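Local coordinates for protein 2-ON-2 hemoglobin (Agrobacterium tumefaciens, PDB 2XYK) that binds heme b and probably binds and carries oxygen, as a group II 2-on-2 haemoglobin of a plant pathogen, at residues 23-28 / 51-56; 65-68 / 73-76; 56-59 / 63-66; 10-15 / 108-113. All coordinates share one frame; numbering follows the deposited sequence.

Interaction 4 opens first along the chain: segment 10-15, the turn between helix 8-12 and helix 14-31, waits for segment 108-113 on helix 108-125, closing a loop that encloses the three other contacts. Inside it, interaction 1 joins helix 14-31 to helix 47-60 beside the haem, on the side of the iron-bound water. Interaction 3 starts at Y56, where interaction 1 ends, and folds the chain after helix 47-60 back on the end of that helix. Interaction 2 takes over at P65 and V66, which it shares with interaction 3, and packs helix 66-71 against the loop before helix 76-80. Interactions 1, 2 and 3 touch the haem; interaction 4 lies apart from it.

Interaction 1: 23-28 / 51-56; sequences RRFYEL and AKFYDY. With HEM (protoporphyrin IX containing Fe), chain C.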
# COMPACT_ATOMS: atom_id res chain seq x y z
N ARG A 23 -2.19 7.89 -3.75
CA ARG A 23 -1.58 9.05 -4.43
C ARG A 23 -0.42 9.60 -3.65
O ARG A 23 0.63 9.86 -4.23
CB ARG A 23 -2.59 10.17 -4.70
CG ARG A 23 -2.03 11.43 -5.46
CD ARG A 23 -1.70 11.14 -6.94
NE ARG A 23 -2.80 10.44 -7.61
CZ ARG A 23 -3.73 11.01 -8.38
NH1 ARG A 23 -3.73 12.32 -8.63
NH2 ARG A 23 -4.67 10.25 -8.92
N ARG A 24 -0.63 9.82 -2.34
CA ARG A 24 0.42 10.38 -1.50
C ARG A 24 1.62 9.42 -1.35
O ARG A 24 2.75 9.87 -1.24
CB ARG A 24 -0.14 10.75 -0.11
CG ARG A 24 0.87 11.47 0.82
CD ARG A 24 1.38 12.79 0.17
NE ARG A 24 2.29 13.55 1.04
CZ ARG A 24 3.23 14.40 0.62
NH1 ARG A 24 3.44 14.60 -0.67
NH2 ARG A 24 3.98 15.04 1.52
N PHE A 25 1.35 8.11 -1.31
CA PHE A 25 2.40 7.07 -1.23
C PHE A 25 3.41 7.13 -2.39
O PHE A 25 4.61 7.16 -2.16
CB PHE A 25 1.76 5.68 -1.18
CG PHE A 25 2.75 4.54 -1.18
CD1 PHE A 25 3.63 4.34 -0.11
CD2 PHE A 25 2.78 3.63 -2.25
CE1 PHE A 25 4.54 3.27 -0.11
CE2 PHE A 25 3.70 2.56 -2.26
CZ PHE A 25 4.57 2.39 -1.18
N TYR A 26 2.90 7.13 -3.63
CA TYR A 26 3.76 7.17 -4.82
C TYR A 26 4.42 8.55 -4.99
O TYR A 26 5.56 8.64 -5.43
CB TYR A 26 3.00 6.71 -6.09
CG TYR A 26 2.75 5.22 -6.03
CD1 TYR A 26 3.77 4.32 -6.24
CD2 TYR A 26 1.50 4.72 -5.69
CE1 TYR A 26 3.57 2.96 -6.13
CE2 TYR A 26 1.28 3.36 -5.60
CZ TYR A 26 2.32 2.49 -5.81
OH TYR A 26 2.10 1.14 -5.71
N GLU A 27 3.72 9.61 -4.58
CA GLU A 27 4.31 10.97 -4.53
C GLU A 27 5.53 11.03 -3.61
O GLU A 27 6.61 11.46 -4.03
CB GLU A 27 3.25 11.96 -4.06
CG GLU A 27 3.61 13.42 -4.19
CD GLU A 27 2.55 14.34 -3.54
OE1 GLU A 27 1.67 13.82 -2.80
OE2 GLU A 27 2.60 15.57 -3.77
N LEU A 28 5.36 10.59 -2.36
CA LEU A 28 6.51 10.52 -1.44
C LEU A 28 7.62 9.62 -2.02
O LEU A 28 8.80 9.94 -1.88
CB LEU A 28 6.08 10.04 -0.04
CG LEU A 28 5.21 11.03 0.77
CD1 LEU A 28 4.68 10.35 2.02
CD2 LEU A 28 5.96 12.35 1.13
N ALA A 51 -2.54 2.61 -9.94
CA ALA A 51 -3.84 2.00 -10.25
C ALA A 51 -3.99 0.65 -9.53
O ALA A 51 -5.01 0.38 -8.90
CB ALA A 51 -4.02 1.82 -11.78
N LYS A 52 -2.96 -0.20 -9.64
CA LYS A 52 -3.01 -1.55 -9.05
C LYS A 52 -3.06 -1.53 -7.51
O LYS A 52 -3.83 -2.27 -6.90
CB LYS A 52 -1.86 -2.41 -9.55
CG LYS A 52 -1.98 -2.80 -11.01
CD LYS A 52 -0.89 -3.75 -11.42
CE LYS A 52 0.43 -3.06 -11.42
NZ LYS A 52 1.49 -3.80 -12.20
N PHE A 53 -2.25 -0.67 -6.89
CA PHE A 53 -2.19 -0.59 -5.42
C PHE A 53 -3.49 -0.03 -4.87
O PHE A 53 -4.00 -0.52 -3.87
CB PHE A 53 -0.97 0.23 -4.95
CG PHE A 53 -0.59 -0.02 -3.50
CD1 PHE A 53 -0.78 -1.27 -2.90
CD2 PHE A 53 -0.02 1.00 -2.74
CE1 PHE A 53 -0.42 -1.50 -1.56
CE2 PHE A 53 0.34 0.79 -1.38
CZ PHE A 53 0.16 -0.45 -0.81
N TYR A 54 -4.03 0.98 -5.54
CA TYR A 54 -5.32 1.54 -5.17
C TYR A 54 -6.41 0.46 -5.22
O TYR A 54 -7.19 0.34 -4.27
CB TYR A 54 -5.62 2.74 -6.09
CG TYR A 54 -7.05 3.11 -6.23
CD1 TYR A 54 -7.72 3.87 -5.24
CD2 TYR A 54 -7.76 2.73 -7.37
CE1 TYR A 54 -9.08 4.19 -5.39
CE2 TYR A 54 -9.09 3.05 -7.53
CZ TYR A 54 -9.75 3.78 -6.55
OH TYR A 54 -11.07 4.07 -6.76
N ASP A 55 -6.45 -0.34 -6.30
CA ASP A 55 -7.42 -1.45 -6.41
C ASP A 55 -7.16 -2.51 -5.35
O ASP A 55 -8.10 -3.04 -4.76
CB ASP A 55 -7.33 -2.15 -7.78
CG ASP A 55 -7.96 -1.34 -8.92
OD1 ASP A 55 -8.64 -0.30 -8.66
OD2 ASP A 55 -7.73 -1.74 -10.09
N TYR A 56 -5.88 -2.84 -5.13
CA TYR A 56 -5.51 -3.82 -4.10
C TYR A 56 -5.98 -3.33 -2.73
O TYR A 56 -6.55 -4.09 -1.97
CB TYR A 56 -4.00 -4.11 -4.05
CG TYR A 56 -3.66 -5.07 -2.91
CD1 TYR A 56 -3.78 -6.44 -3.10
CD2 TYR A 56 -3.31 -4.61 -1.63
CE1 TYR A 56 -3.54 -7.35 -2.06
CE2 TYR A 56 -3.06 -5.52 -0.56
CZ TYR A 56 -3.16 -6.89 -0.82
OH TYR A 56 -2.93 -7.83 0.15
CHA HEM C . 3.70 -4.20 -7.02
CHB HEM C . 7.73 -2.97 -4.48
CHC HEM C . 5.42 -4.35 -0.41
CHD HEM C . 1.22 -4.41 -2.81
C1A HEM C . 4.99 -3.82 -6.70
C2A HEM C . 6.07 -3.56 -7.63
C3A HEM C . 7.17 -3.23 -6.95
C4A HEM C . 6.85 -3.25 -5.53
CMA HEM C . 8.59 -2.87 -7.49
CAA HEM C . 5.90 -3.66 -9.17
CBA HEM C . 5.17 -2.38 -9.64
CGA HEM C . 4.35 -2.53 -10.92
O1A HEM C . 4.09 -3.66 -11.44
O2A HEM C . 3.92 -1.48 -11.46
C1B HEM C . 7.49 -3.26 -3.15
C2B HEM C . 8.41 -3.17 -2.02
C3B HEM C . 7.74 -3.56 -0.91
C4B HEM C . 6.39 -3.91 -1.29
CMB HEM C . 9.87 -2.70 -2.06
CAB HEM C . 8.25 -3.66 0.56
CBB HEM C . 9.07 -4.65 0.92
C1C HEM C . 4.08 -4.45 -0.68
C2C HEM C . 3.04 -4.68 0.29
C3C HEM C . 1.86 -4.69 -0.36
C4C HEM C . 2.14 -4.47 -1.77
CMC HEM C . 3.34 -4.88 1.79
CAC HEM C . 0.46 -4.91 0.27
CBC HEM C . 0.04 -4.14 1.30
C1D HEM C . 1.47 -4.45 -4.17
C2D HEM C . 0.49 -4.71 -5.22
C3D HEM C . 1.27 -4.64 -6.53
C4D HEM C . 2.63 -4.36 -6.16
CMD HEM C . -1.02 -4.97 -5.04
CAD HEM C . 0.71 -4.85 -7.96
CBD HEM C . 0.87 -6.36 -8.20
CGD HEM C . 0.56 -6.73 -9.63
O1D HEM C . 1.43 -6.58 -10.52
O2D HEM C . -0.59 -7.17 -9.86
NA HEM C . 5.50 -3.62 -5.42
NB HEM C . 6.27 -3.70 -2.65
NC HEM C . 3.51 -4.33 -1.92
ND HEM C . 2.70 -4.25 -4.77
FE HEM C . 4.47 -4.01 -3.69
O HOH W 1 3.97 -2.14 -3.54
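The phenol oxygen of Y26 is set against hydrocarbon: Y26 OH lies 3.3 Å from F53 CB, and no hydrogen bond joins 23-28 to 51-56. F53 CB arrives at the edge of the Y26 ring, near its plane, while F25 CD2 of the preceding residue stands 3.6 Å above the plane over the centre of the same ring. F25 also reaches F53 directly. Its CG is anti to the backbone N (chi1 176°), which carries the ring across to F53, where F25 CD2 is 3.8 Å from F53 CE2; the two planes are inclined at 54°. The other side of the F53 ring turns to the cofactor, with F53 CE1 3.6 Å from the haem meso carbon CHD. This is the meeting of helices B and E of the globin fold, above the haem face that carries the iron-bound water. W93 abuts F25 edge-to-face, and F97 of the same helix 87-104 touches F53. One residue before F53, K52 bends at chi3, and K52 NZ donates hydrogen bonds to one oxygen of each propionate, HEM O1A at 2.7 Å and HEM O1D at 3.2 Å. Y56 CB, farther along the helix, sits 3.3 Å from the methyl HEM CMD. The contact thus combines an aromatic wall beside the iron-bound water with a lysine that probably offsets the propionate charge.

Interaction 2: 65-68 / 73-76; sequences PVYV and HPML. With HEM (protoporphyrin IX containing Fe), chain C.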
# COMPACT_ATOMS: atom_id res chain seq x y z
N PRO A 65 -14.01 -5.85 -4.10
CA PRO A 65 -12.87 -6.70 -4.49
C PRO A 65 -12.36 -6.46 -5.93
O PRO A 65 -12.33 -7.40 -6.75
CB PRO A 65 -13.45 -8.12 -4.33
CG PRO A 65 -14.92 -7.91 -4.71
CD PRO A 65 -15.24 -6.66 -3.94
N VAL A 66 -11.98 -5.21 -6.22
CA VAL A 66 -11.64 -4.75 -7.57
C VAL A 66 -10.30 -5.30 -8.10
O VAL A 66 -10.15 -5.54 -9.31
CB VAL A 66 -11.62 -3.17 -7.66
CG1 VAL A 66 -11.22 -2.70 -9.06
CG2 VAL A 66 -12.97 -2.62 -7.33
N TYR A 67 -9.34 -5.50 -7.20
CA TYR A 67 -8.04 -6.02 -7.61
C TYR A 67 -8.23 -7.48 -8.07
O TYR A 67 -7.80 -7.87 -9.15
CB TYR A 67 -7.02 -5.93 -6.47
CG TYR A 67 -5.70 -6.53 -6.86
CD1 TYR A 67 -5.49 -7.90 -6.76
CD2 TYR A 67 -4.66 -5.73 -7.36
CE1 TYR A 67 -4.29 -8.46 -7.15
CE2 TYR A 67 -3.45 -6.31 -7.75
CZ TYR A 67 -3.29 -7.67 -7.64
OH TYR A 67 -2.11 -8.26 -8.01
N VAL A 68 -8.89 -8.27 -7.25
CA VAL A 68 -9.09 -9.67 -7.62
C VAL A 68 -9.91 -9.82 -8.92
O VAL A 68 -9.52 -10.57 -9.82
CB VAL A 68 -9.54 -10.52 -6.42
CG1 VAL A 68 -9.91 -11.95 -6.88
CG2 VAL A 68 -8.39 -10.58 -5.42
N HIS A 73 -5.92 -14.00 -8.19
CA HIS A 73 -5.26 -14.16 -6.88
C HIS A 73 -4.04 -13.26 -6.68
O HIS A 73 -3.15 -13.25 -7.54
CB HIS A 73 -4.90 -15.63 -6.67
CG HIS A 73 -6.07 -16.44 -6.20
ND1 HIS A 73 -6.66 -16.25 -4.96
CD2 HIS A 73 -6.78 -17.42 -6.82
CE1 HIS A 73 -7.67 -17.08 -4.83
NE2 HIS A 73 -7.77 -17.81 -5.94
N PRO A 74 -4.01 -12.47 -5.57
CA PRO A 74 -2.86 -11.56 -5.39
C PRO A 74 -1.49 -12.22 -5.53
O PRO A 74 -0.67 -11.70 -6.28
CB PRO A 74 -3.09 -10.96 -4.00
CG PRO A 74 -4.62 -10.96 -3.87
CD PRO A 74 -5.00 -12.29 -4.49
N MET A 75 -1.24 -13.33 -4.83
CA MET A 75 0.06 -14.00 -4.89
C MET A 75 1.23 -13.01 -4.76
O MET A 75 2.20 -13.04 -5.57
CB MET A 75 0.18 -14.80 -6.20
CG MET A 75 -0.89 -15.91 -6.43
SD MET A 75 -0.97 -17.10 -5.08
CE MET A 75 0.73 -17.71 -5.04
N LEU A 76 1.16 -12.11 -3.77
CA LEU A 76 2.12 -10.99 -3.74
C LEU A 76 3.61 -11.36 -3.66
O LEU A 76 4.42 -10.75 -4.35
CB LEU A 76 1.79 -9.96 -2.68
CG LEU A 76 0.46 -9.22 -2.79
CD1 LEU A 76 0.40 -8.19 -1.66
CD2 LEU A 76 0.30 -8.57 -4.16
CHA HEM C . 3.70 -4.20 -7.02
CHB HEM C . 7.73 -2.97 -4.48
CHC HEM C . 5.42 -4.35 -0.41
CHD HEM C . 1.22 -4.41 -2.81
C1A HEM C . 4.99 -3.82 -6.70
C2A HEM C . 6.07 -3.56 -7.63
C3A HEM C . 7.17 -3.23 -6.95
C4A HEM C . 6.85 -3.25 -5.53
CMA HEM C . 8.59 -2.87 -7.49
CAA HEM C . 5.90 -3.66 -9.17
CBA HEM C . 5.17 -2.38 -9.64
CGA HEM C . 4.35 -2.53 -10.92
O1A HEM C . 4.09 -3.66 -11.44
O2A HEM C . 3.92 -1.48 -11.46
C1B HEM C . 7.49 -3.26 -3.15
C2B HEM C . 8.41 -3.17 -2.02
C3B HEM C . 7.74 -3.56 -0.91
C4B HEM C . 6.39 -3.91 -1.29
CMB HEM C . 9.87 -2.70 -2.06
CAB HEM C . 8.25 -3.66 0.56
CBB HEM C . 9.07 -4.65 0.92
C1C HEM C . 4.08 -4.45 -0.68
C2C HEM C . 3.04 -4.68 0.29
C3C HEM C . 1.86 -4.69 -0.36
C4C HEM C . 2.14 -4.47 -1.77
CMC HEM C . 3.34 -4.88 1.79
CAC HEM C . 0.46 -4.91 0.27
CBC HEM C . 0.04 -4.14 1.30
C1D HEM C . 1.47 -4.45 -4.17
C2D HEM C . 0.49 -4.71 -5.22
C3D HEM C . 1.27 -4.64 -6.53
C4D HEM C . 2.63 -4.36 -6.16
CMD HEM C . -1.02 -4.97 -5.04
CAD HEM C . 0.71 -4.85 -7.96
CBD HEM C . 0.87 -6.36 -8.20
CGD HEM C . 0.56 -6.73 -9.63
O1D HEM C . 1.43 -6.58 -10.52
O2D HEM C . -0.59 -7.17 -9.86
NA HEM C . 5.50 -3.62 -5.42
NB HEM C . 6.27 -3.70 -2.65
NC HEM C . 3.51 -4.33 -1.92
ND HEM C . 2.70 -4.25 -4.77
FE HEM C . 4.47 -4.01 -3.69
O HOH W 1 3.97 -2.14 -3.54
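Y67 lays its ring obliquely beside P74 on the way to the haem. Its CB is wedged against helix 47-60 at the backbone of Y56, and CG lies anti to the backbone N (chi1 177°), so that the ring heads out between that helix and the loop 73-76. Along one side, Y67 CD2 passes the carbonyl of K52, and next to it Y67 CE2 comes within 3.9 Å of the haem methyl HEM CMD. Along the other, Y67 CE1 meets P74 CA at 3.8 Å and has the proline CG nearby. At the tip, Y67 OH donates to the propionate oxygen HEM O2D, which lies at the ring edge near its plane; the hydroxyl is crowded by another atom of the model, which makes the exact length of this bond doubtful. Helix 66-71, whose N-cap is P65, precedes helix 76-80 with its iron-binding H80, a layout consistent with the extra short helix found before helix F in group II truncated globins. V68, exposed, touches the same proline, V68 CG2 lying 3.9 Å from P74 CD. M75, at the N-cap of helix 76-80, adopts left-handed backbone angles, after which L76 turns both methyls to the porphyrin: L76 CD1 is 3.8 Å from HEM CAC, and L76 CD2 faces the methyl CMD. The carbonyl of L76 accepts a hydrogen bond from H80 ND1.

Interaction 3: 56-59 / 63-66; sequences YLTG and GPPV. With HEM (protoporphyrin IX containing Fe), chain C.
The chain doubles back after helix 47-60 and lies against its last turn, with G59 CA 4.2 Å from P65 CA and G63 N giving a weak, bent hydrogen bond to T58 O (2.9 Å, 122°). Glycine serves on both sides: G59 offers bare backbone to the returning chain, G59 CA lying 3.5 Å from P64 O, and at G63 the place of a CB is taken up by T58 O, so that the lack of a side chain lets G63 N reach that carbonyl. The turn is tightened at P65, the centre of an inverse gamma turn in which V66 N bonds P64 O at 2.8 Å. Among the side chains, T58 carries the contact through its methyl. CG2 is anti to the backbone N, which places it on the loop, T58 CG2 3.6 Å from P64 O and 4.0 Å from P64 CD, the two side chains lying askew. The hydroxyl goes the other way: with chi1 at -64° OG1 stands beside the backbone N and hydrogen-bonds back to Y54 O, one turn earlier in the helix. G63 lies in the turn after helix E, consistent with the glycine motif of the EF region in 2/2 haemoglobins. Y9 of helix 8-12 packs on both T58 and P64, while L57 points into helix 14-31 against V18, L21 and T22, and the loop leads on into helix 66-71.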
# COMPACT_ATOMS: atom_id res chain seq x y z
N TYR A 56 -5.88 -2.84 -5.13
CA TYR A 56 -5.51 -3.82 -4.10
C TYR A 56 -5.98 -3.33 -2.73
O TYR A 56 -6.55 -4.09 -1.97
CB TYR A 56 -4.00 -4.11 -4.05
CG TYR A 56 -3.66 -5.07 -2.91
CD1 TYR A 56 -3.78 -6.44 -3.10
CD2 TYR A 56 -3.31 -4.61 -1.63
CE1 TYR A 56 -3.54 -7.35 -2.06
CE2 TYR A 56 -3.06 -5.52 -0.56
CZ TYR A 56 -3.16 -6.89 -0.82
OH TYR A 56 -2.93 -7.83 0.15
N LEU A 57 -5.72 -2.07 -2.41
CA LEU A 57 -6.07 -1.56 -1.08
C LEU A 57 -7.59 -1.42 -0.88
O LEU A 57 -8.11 -1.66 0.21
CB LEU A 57 -5.35 -0.24 -0.79
CG LEU A 57 -3.88 -0.35 -0.36
CD1 LEU A 57 -3.33 1.08 -0.21
CD2 LEU A 57 -3.69 -1.13 0.95
N THR A 58 -8.29 -1.03 -1.94
CA THR A 58 -9.73 -0.95 -1.94
C THR A 58 -10.33 -2.29 -1.45
O THR A 58 -11.12 -2.28 -0.51
CB THR A 58 -10.22 -0.52 -3.36
OG1 THR A 58 -9.74 0.81 -3.64
CG2 THR A 58 -11.74 -0.52 -3.47
N GLY A 59 -9.96 -3.41 -2.09
CA GLY A 59 -10.44 -4.75 -1.68
C GLY A 59 -9.91 -5.18 -0.31
O GLY A 59 -10.70 -5.58 0.56
N GLY A 63 -13.47 -2.78 1.13
CA GLY A 63 -14.21 -2.24 -0.02
C GLY A 63 -14.49 -3.31 -1.08
O GLY A 63 -14.22 -4.50 -0.88
N PRO A 64 -15.03 -2.89 -2.23
CA PRO A 64 -15.24 -3.81 -3.36
C PRO A 64 -13.95 -4.52 -3.84
O PRO A 64 -12.91 -3.88 -3.95
CB PRO A 64 -15.80 -2.91 -4.47
CG PRO A 64 -15.71 -1.48 -3.97
CD PRO A 64 -15.50 -1.51 -2.49
N PRO A 65 -14.01 -5.85 -4.10
CA PRO A 65 -12.87 -6.70 -4.49
C PRO A 65 -12.36 -6.46 -5.93
O PRO A 65 -12.33 -7.40 -6.75
CB PRO A 65 -13.45 -8.12 -4.33
CG PRO A 65 -14.92 -7.91 -4.71
CD PRO A 65 -15.24 -6.66 -3.94
N VAL A 66 -11.98 -5.21 -6.22
CA VAL A 66 -11.64 -4.75 -7.57
C VAL A 66 -10.30 -5.30 -8.10
O VAL A 66 -10.15 -5.54 -9.31
CB VAL A 66 -11.62 -3.17 -7.66
CG1 VAL A 66 -11.22 -2.70 -9.06
CG2 VAL A 66 -12.97 -2.62 -7.33
CHA HEM C . 3.70 -4.20 -7.02
CHB HEM C . 7.73 -2.97 -4.48
CHC HEM C . 5.42 -4.35 -0.41
CHD HEM C . 1.22 -4.41 -2.81
C1A HEM C . 4.99 -3.82 -6.70
C2A HEM C . 6.07 -3.56 -7.63
C3A HEM C . 7.17 -3.23 -6.95
C4A HEM C . 6.85 -3.25 -5.53
CMA HEM C . 8.59 -2.87 -7.49
CAA HEM C . 5.90 -3.66 -9.17
CBA HEM C . 5.17 -2.38 -9.64
CGA HEM C . 4.35 -2.53 -10.92
O1A HEM C . 4.09 -3.66 -11.44
O2A HEM C . 3.92 -1.48 -11.46
C1B HEM C . 7.49 -3.26 -3.15
C2B HEM C . 8.41 -3.17 -2.02
C3B HEM C . 7.74 -3.56 -0.91
C4B HEM C . 6.39 -3.91 -1.29
CMB HEM C . 9.87 -2.70 -2.06
CAB HEM C . 8.25 -3.66 0.56
CBB HEM C . 9.07 -4.65 0.92
C1C HEM C . 4.08 -4.45 -0.68
C2C HEM C . 3.04 -4.68 0.29
C3C HEM C . 1.86 -4.69 -0.36
C4C HEM C . 2.14 -4.47 -1.77
CMC HEM C . 3.34 -4.88 1.79
CAC HEM C . 0.46 -4.91 0.27
CBC HEM C . 0.04 -4.14 1.30
C1D HEM C . 1.47 -4.45 -4.17
C2D HEM C . 0.49 -4.71 -5.22
C3D HEM C . 1.27 -4.64 -6.53
C4D HEM C . 2.63 -4.36 -6.16
CMD HEM C . -1.02 -4.97 -5.04
CAD HEM C . 0.71 -4.85 -7.96
CBD HEM C . 0.87 -6.36 -8.20
CGD HEM C . 0.56 -6.73 -9.63
O1D HEM C . 1.43 -6.58 -10.52
O2D HEM C . -0.59 -7.17 -9.86
NA HEM C . 5.50 -3.62 -5.42
NB HEM C . 6.27 -3.70 -2.65
NC HEM C . 3.51 -4.33 -1.92
ND HEM C . 2.70 -4.25 -4.77
FE HEM C . 4.47 -4.01 -3.69
O HOH W 1 3.97 -2.14 -3.54

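Interaction 4: 10-15 / 108-113; sequences EAIGGD and AKLREI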
# COMPACT_ATOMS: atom_id res chain seq x y z
N GLU A 10 -14.99 1.50 5.27
CA GLU A 10 -16.00 2.46 5.75
C GLU A 10 -15.40 3.39 6.79
O GLU A 10 -15.51 4.63 6.70
CB GLU A 10 -17.20 1.70 6.34
CG GLU A 10 -18.18 1.22 5.30
CD GLU A 10 -19.24 0.26 5.88
OE1 GLU A 10 -19.00 -0.35 6.94
OE2 GLU A 10 -20.31 0.10 5.26
N ALA A 11 -14.73 2.80 7.77
CA ALA A 11 -14.16 3.53 8.92
C ALA A 11 -13.19 4.69 8.57
O ALA A 11 -13.16 5.71 9.26
CB ALA A 11 -13.50 2.52 9.90
N ILE A 12 -12.36 4.51 7.54
CA ILE A 12 -11.36 5.52 7.17
C ILE A 12 -11.86 6.53 6.14
O ILE A 12 -11.17 7.48 5.85
CB ILE A 12 -10.04 4.89 6.64
CG1 ILE A 12 -10.24 4.27 5.24
CG2 ILE A 12 -9.45 3.89 7.68
CD1 ILE A 12 -8.91 3.84 4.54
N GLY A 13 -13.05 6.31 5.58
CA GLY A 13 -13.66 7.25 4.65
C GLY A 13 -13.70 6.74 3.22
O GLY A 13 -13.90 7.52 2.29
N GLY A 14 -13.47 5.44 3.05
CA GLY A 14 -13.73 4.78 1.76
C GLY A 14 -12.88 5.32 0.63
O GLY A 14 -11.71 5.65 0.83
N ASP A 15 -13.49 5.45 -0.54
CA ASP A 15 -12.77 5.69 -1.80
C ASP A 15 -11.91 6.97 -1.81
O ASP A 15 -10.74 6.92 -2.17
CB ASP A 15 -13.77 5.69 -2.96
CG ASP A 15 -13.07 5.71 -4.33
OD1 ASP A 15 -12.17 4.86 -4.59
OD2 ASP A 15 -13.45 6.58 -5.15
N ALA A 108 -6.11 7.48 14.73
CA ALA A 108 -4.92 6.73 15.15
C ALA A 108 -5.16 5.24 15.34
O ALA A 108 -4.29 4.43 15.01
CB ALA A 108 -4.30 7.33 16.42
N LYS A 109 -6.33 4.87 15.88
CA LYS A 109 -6.63 3.44 16.09
C LYS A 109 -6.77 2.67 14.77
O LYS A 109 -6.35 1.53 14.67
CB LYS A 109 -7.87 3.22 16.96
CG LYS A 109 -8.11 1.74 17.31
CD LYS A 109 -7.30 1.30 18.56
CE LYS A 109 -7.38 -0.22 18.73
NZ LYS A 109 -6.53 -0.71 19.85
N LEU A 110 -7.36 3.31 13.76
CA LEU A 110 -7.47 2.72 12.43
C LEU A 110 -6.10 2.61 11.76
O LEU A 110 -5.82 1.62 11.11
CB LEU A 110 -8.45 3.53 11.58
CG LEU A 110 -9.89 3.62 12.14
CD1 LEU A 110 -10.79 4.40 11.16
CD2 LEU A 110 -10.51 2.24 12.45
N ARG A 111 -5.22 3.60 11.96
CA ARG A 111 -3.84 3.48 11.45
C ARG A 111 -3.07 2.32 12.08
O ARG A 111 -2.36 1.59 11.38
CB ARG A 111 -3.05 4.78 11.62
CG ARG A 111 -3.54 5.94 10.72
CD ARG A 111 -2.54 7.07 10.69
NE ARG A 111 -2.07 7.47 12.04
CZ ARG A 111 -2.66 8.40 12.80
NH1 ARG A 111 -3.77 9.00 12.37
NH2 ARG A 111 -2.17 8.72 13.99
N GLU A 112 -3.22 2.13 13.39
CA GLU A 112 -2.60 1.00 14.08
C GLU A 112 -3.14 -0.36 13.62
O GLU A 112 -2.36 -1.32 13.41
CB GLU A 112 -2.73 1.13 15.61
CG GLU A 112 -2.29 -0.13 16.36
OE1 GLU A 112 -3.76 0.35 18.25
OE2 GLU A 112 -2.86 -1.41 18.73
N ILE A 113 -4.47 -0.45 13.46
CA ILE A 113 -5.06 -1.66 12.89
C ILE A 113 -4.49 -2.01 11.49
O ILE A 113 -4.21 -3.15 11.21
CB ILE A 113 -6.61 -1.61 12.88
CG1 ILE A 113 -7.16 -1.85 14.30
CG2 ILE A 113 -7.17 -2.68 11.95
CD1 ILE A 113 -8.48 -1.12 14.61
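L110 pushes one methyl into the last turn of helix 8-12, and this is where the contact is tight. L110 CD1 lies 3.5 Å from A11 CB and 3.3 Å from A11 O, close to both the side chain and the carbonyl of one residue, while the second methyl, L110 CD2, is 3.9 Å from A11 CB. I12 closes in from the neighbouring position with I12 CG2 3.8 Å from L110 CD1. A chi1 of 72° tucks I12 CG1 over its own backbone; the rest of its chain then leads away from L110, where it packs on L61 and I105. The contact is loose outside this small apolar patch, since no hydrogen bond or salt bridge ties the two segments. K109 and E112 lie on the exposed part of helix 108-125, away from the contact. R111 instead folds over its own helix, with A108 CA 3.4 Å above one face of the guanidinium, and NH1 hydrogen-bonds I105 O. Helix 8-12 ends in a Schellman motif, in which G13 has positive phi; G13 and G14 form the glycine pair between helices A and B that recurs in 2/2 haemoglobins. Beyond the turn, D15, on helix 14-31, hydrogen-bonds Y54 OH of helix 47-60 through OD1, while I113 touches L8, so that the N-terminal helix rests on the beginning of helix 108-125 beside the turn that leads from helix 87-104.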